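Local atomic coordinates of DNA repair protein PprA (PDB entry 6MC8), a protein that binds DNA, forms filaments and takes part in radiation-induced DNA damage repair and genome segregation. Residues L190-H195 against A279-A284; S260-R265 against T285-E290; D167-W172 against W180-R185. The protein carries 2 engineered substitutions. All blocks are in the same frame, centred on the assembly; numbering follows the deposited sequence.

Interaction 1: L190-H195 against A279-A284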
loop_
_atom_site.group_PDB
_atom_site.type_symbol
_atom_site.label_atom_id
_atom_site.label_comp_id
_atom_site.label_asym_id
_atom_site.label_seq_id
_atom_site.Cartn_x
_atom_site.Cartn_y
_atom_site.Cartn_z
ATOM N N LEU A 190 -8.473 4.518 8.047
ATOM C CA LEU A 190 -9.171 3.253 8.222
ATOM C C LEU A 190 -10.653 3.479 7.978
ATOM O O LEU A 190 -11.213 4.486 8.413
ATOM C CB LEU A 190 -8.957 2.681 9.625
ATOM C CG LEU A 190 -9.589 1.316 9.911
ATOM C CD1 LEU A 190 -8.935 0.236 9.081
ATOM C CD2 LEU A 190 -9.543 0.974 11.376
ATOM N N ALA A 191 -11.286 2.552 7.272
ATOM C CA ALA A 191 -12.684 2.708 6.914
ATOM C C ALA A 191 -13.405 1.372 6.970
ATOM O O ALA A 191 -12.798 0.318 6.773
ATOM C CB ALA A 191 -12.820 3.321 5.533
ATOM N N VAL A 192 -14.703 1.426 7.244
ATOM C CA VAL A 192 -15.546 0.241 7.306
ATOM C C VAL A 192 -16.901 0.579 6.692
ATOM O O VAL A 192 -17.446 1.667 6.914
ATOM C CB VAL A 192 -15.663 -0.297 8.752
ATOM C CG1 VAL A 192 -16.195 0.742 9.708
ATOM C CG2 VAL A 192 -16.515 -1.548 8.813
ATOM N N GLU A 193 -17.406 -0.323 5.855
ATOM C CA GLU A 193 -18.700 -0.180 5.211
ATOM C C GLU A 193 -19.632 -1.243 5.765
ATOM O O GLU A 193 -19.225 -2.390 5.945
ATOM C CB GLU A 193 -18.579 -0.321 3.692
ATOM C CG GLU A 193 -19.882 -0.137 2.937
ATOM C CD GLU A 193 -19.723 -0.305 1.449
ATOM O OE1 GLU A 193 -18.602 -0.602 0.999
ATOM O OE2 GLU A 193 -20.717 -0.138 0.724
ATOM N N VAL A 194 -20.867 -0.854 6.053
ATOM C CA VAL A 194 -21.927 -1.766 6.459
ATOM C C VAL A 194 -23.061 -1.625 5.457
ATOM O O VAL A 194 -23.584 -0.526 5.259
ATOM C CB VAL A 194 -22.392 -1.472 7.895
ATOM C CG1 VAL A 194 -23.664 -2.191 8.201
ATOM C CG2 VAL A 194 -21.331 -1.898 8.877
ATOM N N HIS A 195 -23.439 -2.733 4.827
ATOM C CA HIS A 195 -24.313 -2.720 3.662
ATOM C C HIS A 195 -25.499 -3.652 3.849
ATOM O O HIS A 195 -25.321 -4.845 4.103
ATOM C CB HIS A 195 -23.536 -3.131 2.419
ATOM C CG HIS A 195 -24.357 -3.184 1.174
ATOM N ND1 HIS A 195 -24.740 -2.056 0.486
ATOM C CD2 HIS A 195 -24.864 -4.233 0.488
ATOM C CE1 HIS A 195 -25.447 -2.408 -0.571
ATOM N NE2 HIS A 195 -25.540 -3.723 -0.591
ATOM N N ALA A 279 -15.886 0.098 17.312
ATOM C CA ALA A 279 -16.831 1.189 17.495
ATOM C C ALA A 279 -17.215 1.817 16.162
ATOM O O ALA A 279 -18.268 2.450 16.054
ATOM C CB ALA A 279 -16.239 2.233 18.436
ATOM N N MET A 280 -16.380 1.640 15.137
ATOM C CA MET A 280 -16.678 2.188 13.817
ATOM C C MET A 280 -17.760 1.379 13.114
ATOM O O MET A 280 -18.698 1.943 12.540
ATOM C CB MET A 280 -15.407 2.223 12.971
ATOM C CG MET A 280 -14.425 3.318 13.313
ATOM S SD MET A 280 -12.798 3.064 12.596
ATOM C CE MET A 280 -13.149 3.286 10.865
ATOM N N GLN A 281 -17.630 0.051 13.135
ATOM C CA GLN A 281 -18.628 -0.818 12.525
ATOM C C GLN A 281 -19.958 -0.736 13.261
ATOM O O GLN A 281 -21.027 -0.774 12.641
ATOM C CB GLN A 281 -18.118 -2.257 12.506
ATOM C CG GLN A 281 -19.033 -3.213 11.790
ATOM C CD GLN A 281 -18.517 -4.617 11.795
ATOM O OE1 GLN A 281 -17.477 -4.901 12.370
ATOM N NE2 GLN A 281 -19.249 -5.515 11.159
ATOM N N ARG A 282 -19.905 -0.620 14.589
ATOM C CA ARG A 282 -21.119 -0.498 15.385
ATOM C C ARG A 282 -21.798 0.843 15.138
ATOM O O ARG A 282 -23.026 0.948 15.210
ATOM C CB ARG A 282 -20.771 -0.678 16.861
ATOM C CG ARG A 282 -21.942 -0.865 17.803
ATOM C CD ARG A 282 -21.452 -1.046 19.237
ATOM N NE ARG A 282 -20.587 -2.215 19.377
ATOM C CZ ARG A 282 -19.299 -2.162 19.705
ATOM N NH1 ARG A 282 -18.721 -0.995 19.943
ATOM N NH2 ARG A 282 -18.592 -3.278 19.802
ATOM N N GLU A 283 -21.010 1.879 14.833
ATOM C CA GLU A 283 -21.578 3.155 14.416
ATOM C C GLU A 283 -22.245 3.043 13.053
ATOM O O GLU A 283 -23.349 3.558 12.855
ATOM C CB GLU A 283 -20.494 4.233 14.388
ATOM C CG GLU A 283 -20.977 5.595 13.917
ATOM C CD GLU A 283 -19.870 6.621 13.848
ATOM O OE1 GLU A 283 -18.723 6.280 14.186
ATOM O OE2 GLU A 283 -20.143 7.767 13.441
ATOM N N ALA A 284 -21.594 2.360 12.108
ATOM C CA ALA A 284 -22.113 2.271 10.748
ATOM C C ALA A 284 -23.368 1.413 10.679
ATOM O O ALA A 284 -24.252 1.664 9.857
ATOM C CB ALA A 284 -21.037 1.720 9.815
#

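Interaction 2: S260-R265 against T285-E290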
loop_
_atom_site.group_PDB
_atom_site.type_symbol
_atom_site.label_atom_id
_atom_site.label_comp_id
_atom_site.label_asym_id
_atom_site.label_seq_id
_atom_site.Cartn_x
_atom_site.Cartn_y
_atom_site.Cartn_z
ATOM N N SER A 260 -28.475 2.198 1.058
ATOM C CA SER A 260 -28.107 0.808 1.255
ATOM C C SER A 260 -26.830 0.610 2.058
ATOM O O SER A 260 -26.574 -0.514 2.496
ATOM C CB SER A 260 -27.959 0.088 -0.094
ATOM O OG SER A 260 -26.850 0.574 -0.818
ATOM N N SER A 261 -26.032 1.649 2.278
ATOM C CA SER A 261 -24.786 1.493 3.006
ATOM C C SER A 261 -24.607 2.628 4.003
ATOM O O SER A 261 -25.398 3.569 4.061
ATOM C CB SER A 261 -23.579 1.429 2.063
ATOM O OG SER A 261 -23.605 0.260 1.273
ATOM N N ALA A 262 -23.559 2.501 4.809
ATOM C CA ALA A 262 -23.096 3.536 5.717
ATOM C C ALA A 262 -21.617 3.305 5.975
ATOM O O ALA A 262 -21.203 2.185 6.279
ATOM C CB ALA A 262 -23.876 3.534 7.034
ATOM N N VAL A 263 -20.821 4.362 5.839
ATOM C CA VAL A 263 -19.369 4.271 5.921
ATOM C C VAL A 263 -18.879 5.137 7.074
ATOM O O VAL A 263 -19.261 6.306 7.189
ATOM C CB VAL A 263 -18.708 4.696 4.593
ATOM C CG1 VAL A 263 -17.198 4.610 4.685
ATOM C CG2 VAL A 263 -19.218 3.852 3.443
ATOM N N VAL A 264 -18.038 4.561 7.931
ATOM C CA VAL A 264 -17.362 5.290 8.998
ATOM C C VAL A 264 -15.866 5.256 8.721
ATOM O O VAL A 264 -15.305 4.189 8.448
ATOM C CB VAL A 264 -17.688 4.702 10.383
ATOM C CG1 VAL A 264 -16.905 5.411 11.468
ATOM C CG2 VAL A 264 -19.158 4.824 10.668
ATOM N N ARG A 265 -15.225 6.421 8.779
ATOM C CA ARG A 265 -13.804 6.554 8.503
ATOM C C ARG A 265 -13.073 7.104 9.720
ATOM O O ARG A 265 -13.654 7.800 10.556
ATOM C CB ARG A 265 -13.561 7.462 7.297
ATOM C CG ARG A 265 -14.034 6.867 5.990
ATOM C CD ARG A 265 -13.824 7.819 4.839
ATOM N NE ARG A 265 -14.275 7.255 3.575
ATOM C CZ ARG A 265 -15.508 7.375 3.101
ATOM N NH1 ARG A 265 -16.425 8.033 3.788
ATOM N NH2 ARG A 265 -15.824 6.830 1.942
ATOM N N THR A 285 -23.461 0.398 11.539
ATOM C CA THR A 285 -24.657 -0.436 11.587
ATOM C C THR A 285 -25.841 0.339 12.157
ATOM O O THR A 285 -26.955 0.269 11.630
ATOM C CB THR A 285 -24.368 -1.695 12.407
ATOM O OG1 THR A 285 -23.306 -2.430 11.791
ATOM C CG2 THR A 285 -25.588 -2.584 12.497
ATOM N N GLU A 286 -25.608 1.103 13.228
ATOM C CA GLU A 286 -26.653 1.959 13.781
ATOM C C GLU A 286 -27.011 3.094 12.831
ATOM O O GLU A 286 -28.165 3.530 12.787
ATOM C CB GLU A 286 -26.220 2.518 15.137
ATOM C CG GLU A 286 -26.327 1.537 16.287
ATOM C CD GLU A 286 -27.770 1.290 16.713
ATOM O OE1 GLU A 286 -28.579 2.238 16.661
ATOM O OE2 GLU A 286 -28.097 0.148 17.093
ATOM N N THR A 287 -26.035 3.590 12.070
ATOM C CA THR A 287 -26.325 4.637 11.097
ATOM C C THR A 287 -27.123 4.080 9.924
ATOM O O THR A 287 -28.062 4.723 9.448
ATOM C CB THR A 287 -25.024 5.287 10.618
ATOM O OG1 THR A 287 -24.301 5.787 11.744
ATOM C CG2 THR A 287 -25.302 6.443 9.687
ATOM N N LEU A 288 -26.796 2.862 9.481
ATOM C CA LEU A 288 -27.529 2.250 8.377
ATOM C C LEU A 288 -28.954 1.892 8.778
ATOM O O LEU A 288 -29.887 2.069 7.987
ATOM C CB LEU A 288 -26.794 1.008 7.872
ATOM C CG LEU A 288 -27.481 0.254 6.733
ATOM C CD1 LEU A 288 -27.617 1.129 5.511
ATOM C CD2 LEU A 288 -26.756 -1.022 6.399
ATOM N N ASP A 289 -29.143 1.394 10.001
ATOM C CA ASP A 289 -30.479 1.007 10.444
ATOM C C ASP A 289 -31.371 2.226 10.627
ATOM O O ASP A 289 -32.567 2.180 10.328
ATOM C CB ASP A 289 -30.404 0.201 11.741
ATOM C CG ASP A 289 -29.827 -1.183 11.536
ATOM O OD1 ASP A 289 -29.909 -1.701 10.409
ATOM O OD2 ASP A 289 -29.310 -1.761 12.512
ATOM N N GLU A 290 -30.800 3.335 11.093
ATOM C CA GLU A 290 -31.605 4.531 11.302
ATOM C C GLU A 290 -31.928 5.231 9.987
ATOM O O GLU A 290 -33.047 5.722 9.804
ATOM C CB GLU A 290 -30.902 5.478 12.278
ATOM C CG GLU A 290 -31.640 6.791 12.499
ATOM C CD GLU A 290 -33.049 6.609 13.052
ATOM O OE1 GLU A 290 -33.286 5.678 13.849
ATOM O OE2 GLU A 290 -33.938 7.387 12.650
#

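Interaction 3: D167-W172 against W180-R185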
loop_
_atom_site.group_PDB
_atom_site.type_symbol
_atom_site.label_atom_id
_atom_site.label_comp_id
_atom_site.label_asym_id
_atom_site.label_seq_id
_atom_site.Cartn_x
_atom_site.Cartn_y
_atom_site.Cartn_z
ATOM N N ASP A 167 -2.017 -0.186 3.567
ATOM C CA ASP A 167 -3.257 -0.374 2.817
ATOM C C ASP A 167 -3.648 -1.842 2.686
ATOM O O ASP A 167 -2.841 -2.688 2.304
ATOM C CB ASP A 167 -3.142 0.217 1.412
ATOM C CG ASP A 167 -2.889 1.702 1.417
ATOM O OD1 ASP A 167 -3.087 2.344 2.463
ATOM O OD2 ASP A 167 -2.540 2.235 0.348
ATOM N N PHE A 168 -4.889 -2.142 3.056
ATOM C CA PHE A 168 -5.452 -3.475 2.922
ATOM C C PHE A 168 -6.930 -3.311 2.607
ATOM O O PHE A 168 -7.480 -2.220 2.745
ATOM C CB PHE A 168 -5.246 -4.323 4.193
ATOM C CG PHE A 168 -6.093 -3.899 5.364
ATOM C CD1 PHE A 168 -5.698 -2.859 6.184
ATOM C CD2 PHE A 168 -7.267 -4.575 5.675
ATOM C CE1 PHE A 168 -6.477 -2.477 7.260
ATOM C CE2 PHE A 168 -8.042 -4.189 6.743
ATOM C CZ PHE A 168 -7.644 -3.144 7.538
ATOM N N GLU A 169 -7.563 -4.382 2.158
ATOM C CA GLU A 169 -9.012 -4.267 1.897
ATOM C C GLU A 169 -9.609 -5.646 2.078
ATOM O O GLU A 169 -9.053 -6.580 1.602
ATOM C CB GLU A 169 -9.300 -3.854 0.461
ATOM C CG GLU A 169 -10.763 -3.808 0.145
ATOM C CD GLU A 169 -11.063 -3.353 -1.250
ATOM O OE1 GLU A 169 -10.108 -3.029 -1.983
ATOM O OE2 GLU A 169 -12.254 -3.320 -1.616
ATOM N N THR A 170 -10.689 -5.745 2.812
ATOM C CA THR A 170 -11.359 -7.054 2.955
ATOM C C THR A 170 -12.482 -7.189 1.936
ATOM O O THR A 170 -12.966 -6.202 1.405
ATOM C CB THR A 170 -11.860 -7.360 4.362
ATOM O OG1 THR A 170 -12.973 -6.543 4.650
ATOM C CG2 THR A 170 -10.840 -7.115 5.433
ATOM N N HIS A 171 -12.820 -8.437 1.661
ATOM C CA HIS A 171 -13.974 -8.854 0.843
ATOM C C HIS A 171 -15.209 -8.774 1.732
ATOM O O HIS A 171 -15.109 -8.654 2.923
ATOM C CB HIS A 171 -13.831 -10.305 0.361
ATOM C CG HIS A 171 -13.058 -10.568 -0.888
ATOM N ND1 HIS A 171 -13.465 -10.163 -2.108
ATOM C CD2 HIS A 171 -11.950 -11.283 -1.110
ATOM C CE1 HIS A 171 -12.613 -10.561 -3.003
ATOM N NE2 HIS A 171 -11.694 -11.233 -2.429
ATOM N N TRP A 172 -16.374 -8.887 1.147
ATOM C CA TRP A 172 -17.605 -8.872 1.921
ATOM C C TRP A 172 -17.654 -10.067 2.864
ATOM O O TRP A 172 -17.302 -11.188 2.495
ATOM C CB TRP A 172 -18.822 -8.901 1.001
ATOM C CG TRP A 172 -19.049 -7.680 0.176
ATOM C CD1 TRP A 172 -18.838 -7.542 -1.158
ATOM C CD2 TRP A 172 -19.528 -6.416 0.637
ATOM N NE1 TRP A 172 -19.169 -6.279 -1.563
ATOM C CE2 TRP A 172 -19.592 -5.565 -0.477
ATOM C CE3 TRP A 172 -19.908 -5.923 1.884
ATOM C CZ2 TRP A 172 -20.029 -4.253 -0.382
ATOM C CZ3 TRP A 172 -20.331 -4.625 1.976
ATOM C CH2 TRP A 172 -20.390 -3.800 0.850
ATOM N N TRP A 180 -24.007 -6.981 5.206
ATOM C CA TRP A 180 -22.679 -7.388 4.779
ATOM C C TRP A 180 -21.697 -6.257 5.042
ATOM O O TRP A 180 -22.043 -5.080 4.933
ATOM C CB TRP A 180 -22.701 -7.770 3.307
ATOM C CG TRP A 180 -23.358 -9.082 3.083
ATOM C CD1 TRP A 180 -24.691 -9.325 3.009
ATOM C CD2 TRP A 180 -22.709 -10.328 2.837
ATOM N NE1 TRP A 180 -24.917 -10.654 2.778
ATOM C CE2 TRP A 180 -23.712 -11.291 2.665
ATOM C CE3 TRP A 180 -21.373 -10.725 2.761
ATOM C CZ2 TRP A 180 -23.424 -12.623 2.412
ATOM C CZ3 TRP A 180 -21.090 -12.040 2.514
ATOM C CH2 TRP A 180 -22.111 -12.977 2.341
ATOM N N THR A 181 -20.470 -6.615 5.405
ATOM C CA THR A 181 -19.518 -5.614 5.857
ATOM C C THR A 181 -18.124 -5.886 5.306
ATOM O O THR A 181 -17.782 -7.015 4.951
ATOM C CB THR A 181 -19.502 -5.528 7.394
ATOM O OG1 THR A 181 -18.645 -4.463 7.810
ATOM C CG2 THR A 181 -19.040 -6.813 8.009
ATOM N N ARG A 182 -17.333 -4.816 5.212
ATOM C CA ARG A 182 -15.949 -4.884 4.771
ATOM C C ARG A 182 -15.163 -3.716 5.350
ATOM O O ARG A 182 -15.722 -2.671 5.683
ATOM C CB ARG A 182 -15.835 -4.902 3.240
ATOM C CG ARG A 182 -16.398 -3.696 2.525
ATOM C CD ARG A 182 -16.321 -3.920 1.035
ATOM N NE ARG A 182 -16.966 -2.871 0.260
ATOM C CZ ARG A 182 -17.018 -2.858 -1.066
ATOM N NH1 ARG A 182 -16.458 -3.834 -1.756
ATOM N NH2 ARG A 182 -17.631 -1.874 -1.701
ATOM N N THR A 183 -13.855 -3.914 5.464
ATOM C CA THR A 183 -12.946 -2.983 6.116
ATOM C C THR A 183 -11.744 -2.747 5.214
ATOM O O THR A 183 -11.208 -3.694 4.634
ATOM C CB THR A 183 -12.507 -3.540 7.486
ATOM O OG1 THR A 183 -13.642 -3.618 8.356
ATOM C CG2 THR A 183 -11.418 -2.692 8.132
ATOM N N TRP A 184 -11.335 -1.487 5.074
ATOM C CA TRP A 184 -10.167 -1.192 4.262
ATOM C C TRP A 184 -9.416 0.006 4.822
ATOM O O TRP A 184 -9.991 0.868 5.490
ATOM C CB TRP A 184 -10.557 -0.960 2.798
ATOM C CG TRP A 184 -11.290 0.310 2.488
ATOM C CD1 TRP A 184 -10.767 1.436 1.934
ATOM C CD2 TRP A 184 -12.671 0.590 2.736
ATOM N NE1 TRP A 184 -11.737 2.389 1.793
ATOM C CE2 TRP A 184 -12.916 1.898 2.283
ATOM C CE3 TRP A 184 -13.724 -0.138 3.297
ATOM C CZ2 TRP A 184 -14.172 2.491 2.361
ATOM C CZ3 TRP A 184 -14.966 0.455 3.375
ATOM C CH2 TRP A 184 -15.177 1.757 2.918
ATOM N N ARG A 185 -8.114 0.033 4.555
ATOM C CA ARG A 185 -7.252 1.168 4.847
ATOM C C ARG A 185 -6.701 1.727 3.543
ATOM O O ARG A 185 -6.261 0.968 2.678
ATOM C CB ARG A 185 -6.100 0.781 5.786
ATOM C CG ARG A 185 -5.098 1.909 6.025
ATOM C CD ARG A 185 -4.003 1.574 7.013
ATOM N NE ARG A 185 -4.497 1.548 8.379
ATOM C CZ ARG A 185 -4.515 0.469 9.143
ATOM N NH1 ARG A 185 -4.051 -0.676 8.676
ATOM N NH2 ARG A 185 -4.987 0.538 10.375
#

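Interaction 1: L190-H195 against A279-A284
V192 and V194 of strand 190-195 lie under the helical turn that carries M280, Q281 and A284, with the short axes 7.9 Å apart and 33° from parallel. No hydrogen bond joins the two segments, and the contact is apolar packing. V192 packs both methyls on the helix. Its CG1 meets M280 CB at 3.7 Å and also nears Q281 N, and its CG2 meets Q281 CB at 4.1 Å. CG1 sits between the backbone N and the carbonyl carbon (chi1 57°), which turns it to M280. Two residues on, V194 works with one methyl. Its CG2 lies 3.7 Å from A284 CB and also touches Q281 CG, whose side chain crosses it at about a right angle. The M280 chain bends at its third torsion (68°). This brings CE to 3.3 Å from L190 O, while SD rests near L190 CD2. M280 also touches V264 on the neighbouring strand, so it reaches across two strands. A long helix laid over one face of a four-stranded antiparallel sheet, with valine, methionine and alanine side chains and the carbon chain of Q281 between them, is a common form of alpha/beta packing.

Interaction 2: S260-R265 against T285-E290
A262 and L288 meet where helix 274-304 packs on the outermost strand, within this chain, of the four-stranded antiparallel sheet. This is alpha/beta layer packing. The short axes of strand and helix come within 7.3 Å and run 149° apart, so the two segments are roughly antiparallel. The CA atoms of A262 and L288, 5.3 Å apart, are the nearest pair across the segments. The A262 methyl points up at the helix, and the L288 side chain starts down toward the strand. Their CB atoms stand 3.9 Å apart. A262 CB is equally near L288 N, so the methyl rests against the helix backbone as well. T287 closes on the same methyl from the preceding helix position, its CG2 4.2 Å from A262 CB. Its hydroxyl is used elsewhere: T287 OG1 bonds to E283 O within the helix, and the residue turns its carbon atoms to the strand. L288 reaches further. CG lies anti to the backbone N (chi1 179°), and the branch beyond it extends past A262 toward S260. V194 of strand 189-195 also touches L288, so this leucine bridges two strands. The serines turn their side chains away from the helix. S260 OG bonds to W80 O, and S261 OG bonds to H195 and E193. What they offer to L288 is backbone, and no hydrogen bond crosses between the segments. V264 points to the helix too, but it packs on earlier turns. At the far end of L288, CD1 rests against two carbonyl oxygens, 3.6 Å from both S260 O and S261 O.

Interaction 3: D167-W172 against W180-R185
T170 and T183 hold the middle of this hairpin with two hydrogen bonds. T170 N bonds to T183 O at 2.8 Å. T183 N answers to the side chain of T170, with OG1 as acceptor at 2.9 Å and a nearly straight 167° at the hydrogen. OG1 sits between its own backbone N and carbonyl carbon (chi1 71°), facing the opposite strand. A hydroxyl thus does the work of a backbone carbonyl where the first strand loses regular pairing. Farther from the hairpin turn, R185 N bonds to F168 O at 3.0 Å, while the return bond is weak. Beyond these, W172 and R182 lie face to face. Their ring and guanidinium planes are 18° apart. R182 CD makes a CH-pi contact over the centre of the six-membered ring at 3.8 Å, and W172 CZ2 covers the centre of the guanidinium. R182 NE also forms a salt bridge with E193, and W172 NE1 bonds to S138 O. W172 CB packs on W180 CE3 at 3.6 Å. An alanine in place of W172 would probably uncover the face of the R182 guanidinium and leave S138 O without its indole N-H. F168 lies beside R185, with CE1 3.3 Å from NH1, and touches T183 CG2 with CZ. R185 NH1 bonds to L161 O, and NH2 to I162 O and G271 O. The two arginines are thus held differently. R185 is fixed by backbone carbonyls, with the F168 rim beside it. R182 combines a stacked indole with the E193 carboxylate, which probably balances its charge.

Overall arrangement
All three contacts build on one antiparallel sheet, in the order 168-176, 179-186, 189-195, 261-267. Interactions 1 and 2 both join helix 274-304 to the sheet, with centres about 7 Å apart. Interaction 3 is the hairpin at the other side of the sheet, its centre about 10 Å from that of interaction 1 and 15 Å from that of interaction 2. E193, on the strand of interaction 1, ties the three together, since its carboxylate has partners in both of the others. H195 does likewise, with N 2.7 Å from W180 O and ND1 2.7 Å from S261 OG. Interaction 3 also reaches the dimer partner, where E169 packs on R166 of the second subunit.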